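Local coordinates for alcohol dehydrogenase (PDB 5VM2), which probably acts as an NAD(P)-dependent oxidoreductase of the zinc-containing alcohol dehydrogenase family, of unknown specificity and thought to be linked to membrane biogenesis, at residues M1-P11 against K15-D27. Numbering follows the deposited sequence.
Sequences MKNSKAILQVP and KIISAEIPVPKED
The amide of Asn3 lies between Ala19 and Pro22. Ala19 CB sits over one face at Asn3 ND2 (4.2 Å). Pro22 CD lies on the opposite side, out of the plane and off the ND2 edge, and the Asn3 and Pro22 side chains cross at about a right angle. In the amide plane, Asn3 ND2 gives a weak but straight hydrogen bond to Glu20 O (3.3 Å). Asn3 OD1 has weak hydrogen bonds with Thr126 OG1 and His127 N; the firmer hold is ND2 to Tyr128 O. On the Pro22 side, Ile21 CG1 packs on Asn3 CB (3.8 Å). At the other end, Lys15 NZ donates to Gln9 OE1 (2.8 Å), tilted 27° from the carbonyl plane.

Between them runs an antiparallel ladder. Ile7 and Lys15 hydrogen-bond both ways, as do Lys5 and Ile17. The Asn3–Ala19 pair is irregular: Asn3 N to Ala19 O is weak, and Ala19 N meets Asn3 O (3.2 Å) from 61° above the carbonyl plane. On the face carrying Lys5, the Ile7 and Ile17 side chains cross at about a right angle. Lys5 CG, beside its own backbone N (chi1 -31°), presses tightly on Ala19 CB (3.4 Å). Lys5 NZ forms a salt bridge with Glu60. Ser4 OG lies against Ile16 CG2 and is hydrogen-bonded with Tyr321.

Strands 3-10 and 13-19 form an N-terminal hairpin that joins the GroES-like part: backbone hydrogen bonds link Ala6 with Leu125 and Leu8 with Ile61, and Ile21 and Pro22 pack on Tyr128 of strand 128-132.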
loop_
_atom_site.group_PDB
_atom_site.type_symbol
_atom_site.label_atom_id
_atom_site.label_comp_id
_atom_site.label_asym_id
_atom_site.label_seq_id
_atom_site.Cartn_x
_atom_site.Cartn_y
_atom_site.Cartn_z
ATOM N N MET A 1 -27.201 -12.624 -5.432
ATOM C CA MET A 1 -28.076 -12.582 -6.596
ATOM C C MET A 1 -27.996 -11.222 -7.288
ATOM O O MET A 1 -28.187 -11.119 -8.500
ATOM C CB MET A 1 -29.521 -12.893 -6.191
ATOM C CG MET A 1 -30.518 -12.832 -7.338
ATOM S SD MET A 1 -32.221 -12.669 -6.775
ATOM C CE MET A 1 -33.075 -12.455 -8.334
ATOM N N LYS A 2 -27.704 -10.200 -6.491
ATOM C CA LYS A 2 -27.576 -8.837 -6.978
ATOM C C LYS A 2 -26.247 -8.245 -6.527
ATOM O O LYS A 2 -25.601 -8.754 -5.609
ATOM C CB LYS A 2 -28.735 -7.976 -6.474
ATOM C CG LYS A 2 -28.625 -6.506 -6.846
ATOM C CD LYS A 2 -28.898 -5.612 -5.649
ATOM C CE LYS A 2 -28.890 -4.143 -6.043
ATOM N NZ LYS A 2 -28.307 -3.284 -4.976
ATOM N N ASN A 3 -25.848 -7.165 -7.185
ATOM C CA ASN A 3 -24.605 -6.472 -6.892
ATOM C C ASN A 3 -24.871 -4.988 -6.665
ATOM O O ASN A 3 -25.952 -4.469 -6.959
ATOM C CB ASN A 3 -23.605 -6.670 -8.042
ATOM C CG ASN A 3 -22.181 -6.359 -7.646
ATOM O OD1 ASN A 3 -21.855 -6.278 -6.463
ATOM N ND2 ASN A 3 -21.319 -6.184 -8.639
ATOM N N SER A 4 -23.864 -4.309 -6.122
ATOM C CA SER A 4 -23.868 -2.860 -5.998
ATOM C C SER A 4 -22.422 -2.391 -5.947
ATOM O O SER A 4 -21.503 -3.181 -5.720
ATOM C CB SER A 4 -24.638 -2.393 -4.756
ATOM O OG SER A 4 -23.876 -2.586 -3.574
ATOM N N LYS A 5 -22.222 -1.098 -6.187
ATOM C CA LYS A 5 -20.900 -0.501 -6.076
ATOM C C LYS A 5 -21.014 0.857 -5.406
ATOM O O LYS A 5 -22.016 1.561 -5.561
ATOM C CB LYS A 5 -20.201 -0.311 -7.436
ATOM C CG LYS A 5 -20.540 -1.319 -8.508
ATOM C CD LYS A 5 -19.996 -0.886 -9.872
ATOM C CE LYS A 5 -20.799 0.258 -10.476
ATOM N NZ LYS A 5 -20.423 0.535 -11.895
ATOM N N ALA A 6 -19.970 1.219 -4.669
ATOM C CA ALA A 6 -19.821 2.567 -4.137
ATOM C C ALA A 6 -19.121 3.426 -5.182
ATOM O O ALA A 6 -18.020 3.091 -5.634
ATOM C CB ALA A 6 -19.033 2.555 -2.829
ATOM N N ILE A 7 -19.756 4.530 -5.562
ATOM C CA ILE A 7 -19.284 5.383 -6.643
ATOM C C ILE A 7 -18.996 6.768 -6.085
ATOM O O ILE A 7 -19.716 7.255 -5.206
ATOM C CB ILE A 7 -20.318 5.449 -7.790
ATOM C CG1 ILE A 7 -20.184 4.234 -8.702
ATOM C CG2 ILE A 7 -20.191 6.728 -8.597
ATOM C CD1 ILE A 7 -20.268 2.943 -7.967
ATOM N N LEU A 8 -17.933 7.395 -6.585
ATOM C CA LEU A 8 -17.676 8.811 -6.327
ATOM C C LEU A 8 -18.567 9.621 -7.262
ATOM O O LEU A 8 -18.208 9.922 -8.402
ATOM C CB LEU A 8 -16.201 9.142 -6.524
ATOM C CG LEU A 8 -15.815 10.596 -6.243
ATOM C CD1 LEU A 8 -15.760 10.865 -4.744
ATOM C CD2 LEU A 8 -14.490 10.936 -6.906
ATOM N N GLN A 9 -19.759 9.963 -6.769
ATOM C CA GLN A 9 -20.716 10.720 -7.570
ATOM C C GLN A 9 -20.165 12.094 -7.936
ATOM O O GLN A 9 -20.384 12.588 -9.048
ATOM C CB GLN A 9 -22.028 10.845 -6.798
ATOM C CG GLN A 9 -23.084 11.716 -7.439
ATOM C CD GLN A 9 -24.384 11.679 -6.661
ATOM O OE1 GLN A 9 -24.625 12.518 -5.793
ATOM N NE2 GLN A 9 -25.222 10.693 -6.957
ATOM N N VAL A 10 -19.453 12.719 -7.008
ATOM C CA VAL A 10 -18.712 13.951 -7.253
ATOM C C VAL A 10 -17.684 13.994 -6.128
ATOM O O VAL A 10 -17.930 13.394 -5.070
ATOM C CB VAL A 10 -19.641 15.180 -7.270
ATOM C CG1 VAL A 10 -19.862 15.721 -5.859
ATOM C CG2 VAL A 10 -19.109 16.265 -8.201
ATOM N N PRO A 11 -16.548 14.665 -6.323
ATOM C CA PRO A 11 -15.529 14.700 -5.266
ATOM C C PRO A 11 -16.117 15.074 -3.913
ATOM O O PRO A 11 -16.798 16.092 -3.766
ATOM C CB PRO A 11 -14.546 15.756 -5.773
ATOM C CG PRO A 11 -14.602 15.594 -7.256
ATOM C CD PRO A 11 -16.034 15.219 -7.589
ATOM N N LYS A 15 -21.959 7.455 -3.070
ATOM C CA LYS A 15 -23.153 6.667 -2.780
ATOM C C LYS A 15 -23.040 5.304 -3.442
ATOM O O LYS A 15 -22.184 5.064 -4.297
ATOM C CB LYS A 15 -24.460 7.347 -3.217
ATOM C CG LYS A 15 -24.465 8.844 -3.054
ATOM C CD LYS A 15 -25.777 9.321 -2.490
ATOM C CE LYS A 15 -25.889 10.830 -2.578
ATOM N NZ LYS A 15 -26.348 11.231 -3.930
ATOM N N ILE A 16 -23.958 4.429 -3.046
ATOM C CA ILE A 16 -23.998 3.040 -3.480
ATOM C C ILE A 16 -25.145 2.900 -4.471
ATOM O O ILE A 16 -26.308 3.152 -4.129
ATOM C CB ILE A 16 -24.170 2.086 -2.286
ATOM C CG1 ILE A 16 -23.021 2.276 -1.289
ATOM C CG2 ILE A 16 -24.272 0.640 -2.753
ATOM C CD1 ILE A 16 -23.210 1.527 0.007
ATOM N N ILE A 17 -24.822 2.507 -5.700
ATOM C CA ILE A 17 -25.822 2.325 -6.740
ATOM C C ILE A 17 -25.847 0.858 -7.140
ATOM O O ILE A 17 -24.924 0.092 -6.856
ATOM C CB ILE A 17 -25.557 3.220 -7.966
ATOM C CG1 ILE A 17 -24.167 2.933 -8.546
ATOM C CG2 ILE A 17 -25.695 4.688 -7.592
ATOM C CD1 ILE A 17 -23.787 3.846 -9.694
ATOM N N SER A 18 -26.924 0.469 -7.812
ATOM C CA SER A 18 -27.039 -0.905 -8.270
ATOM C C SER A 18 -26.000 -1.198 -9.350
ATOM O O SER A 18 -25.508 -0.305 -10.048
ATOM C CB SER A 18 -28.445 -1.185 -8.801
ATOM O OG SER A 18 -28.726 -2.575 -8.766
ATOM N N ALA A 19 -25.659 -2.477 -9.470
ATOM C CA ALA A 19 -24.716 -2.929 -10.478
ATOM C C ALA A 19 -25.013 -4.382 -10.797
ATOM O O ALA A 19 -25.559 -5.115 -9.968
ATOM C CB ALA A 19 -23.266 -2.779 -10.014
ATOM N N GLU A 20 -24.658 -4.787 -12.009
ATOM C CA GLU A 20 -24.848 -6.168 -12.412
ATOM C C GLU A 20 -23.693 -7.020 -11.908
ATOM O O GLU A 20 -22.576 -6.533 -11.705
ATOM C CB GLU A 20 -24.964 -6.276 -13.932
ATOM C CG GLU A 20 -26.246 -5.673 -14.486
ATOM C CD GLU A 20 -26.953 -6.600 -15.447
ATOM O OE1 GLU A 20 -26.532 -7.771 -15.558
ATOM O OE2 GLU A 20 -27.932 -6.161 -16.088
ATOM N N ILE A 21 -23.975 -8.298 -11.687
ATOM C CA ILE A 21 -22.936 -9.230 -11.261
ATOM C C ILE A 21 -22.073 -9.548 -12.474
ATOM O O ILE A 21 -22.588 -10.046 -13.487
ATOM C CB ILE A 21 -23.532 -10.502 -10.639
ATOM C CG1 ILE A 21 -24.361 -10.145 -9.403
ATOM C CG2 ILE A 21 -22.426 -11.481 -10.276
ATOM C CD1 ILE A 21 -24.699 -11.331 -8.522
ATOM N N PRO A 22 -20.772 -9.273 -12.427
ATOM C CA PRO A 22 -19.930 -9.519 -13.599
ATOM C C PRO A 22 -19.825 -11.004 -13.898
ATOM O O PRO A 22 -19.975 -11.856 -13.019
ATOM C CB PRO A 22 -18.569 -8.936 -13.196
ATOM C CG PRO A 22 -18.815 -8.146 -11.939
ATOM C CD PRO A 22 -19.996 -8.776 -11.281
ATOM N N VAL A 23 -19.579 -11.308 -15.163
ATOM C CA VAL A 23 -19.375 -12.679 -15.623
ATOM C C VAL A 23 -17.879 -12.884 -15.815
ATOM O O VAL A 23 -17.259 -12.133 -16.585
ATOM C CB VAL A 23 -20.143 -12.960 -16.922
ATOM C CG1 VAL A 23 -19.680 -14.269 -17.534
ATOM C CG2 VAL A 23 -21.635 -12.989 -16.648
ATOM N N PRO A 24 -17.264 -13.864 -15.155
ATOM C CA PRO A 24 -15.814 -14.044 -15.296
ATOM C C PRO A 24 -15.464 -14.502 -16.703
ATOM O O PRO A 24 -16.104 -15.399 -17.257
ATOM C CB PRO A 24 -15.476 -15.119 -14.253
ATOM C CG PRO A 24 -16.779 -15.508 -13.598
ATOM C CD PRO A 24 -17.895 -14.976 -14.427
ATOM N N LYS A 25 -14.448 -13.869 -17.287
ATOM C CA LYS A 25 -13.855 -14.411 -18.496
ATOM C C LYS A 25 -13.211 -15.761 -18.179
ATOM O O LYS A 25 -13.100 -16.172 -17.020
ATOM C CB LYS A 25 -12.833 -13.434 -19.078
ATOM C CG LYS A 25 -13.337 -12.003 -19.228
ATOM C CD LYS A 25 -14.044 -11.783 -20.556
ATOM C CE LYS A 25 -14.207 -10.298 -20.852
ATOM N NZ LYS A 25 -14.840 -9.572 -19.716
ATOM N N GLU A 26 -12.774 -16.457 -19.228
ATOM C CA GLU A 26 -12.355 -17.843 -19.052
ATOM C C GLU A 26 -11.093 -17.988 -18.209
ATOM O O GLU A 26 -10.805 -19.094 -17.740
ATOM C CB GLU A 26 -12.147 -18.510 -20.410
ATOM C CG GLU A 26 -11.077 -17.874 -21.271
ATOM C CD GLU A 26 -10.678 -18.766 -22.426
ATOM O OE1 GLU A 26 -9.579 -18.554 -22.982
ATOM O OE2 GLU A 26 -11.456 -19.676 -22.779
ATOM N N ASP A 27 -10.334 -16.914 -18.000
ATOM C CA ASP A 27 -9.137 -16.969 -17.171
ATOM C C ASP A 27 -9.300 -16.213 -15.857
ATOM O O ASP A 27 -8.301 -15.947 -15.180
ATOM C CB ASP A 27 -7.928 -16.428 -17.939
ATOM C CG ASP A 27 -7.996 -14.927 -18.155
ATOM O OD1 ASP A 27 -9.080 -14.428 -18.518
ATOM O OD2 ASP A 27 -6.965 -14.245 -17.963
#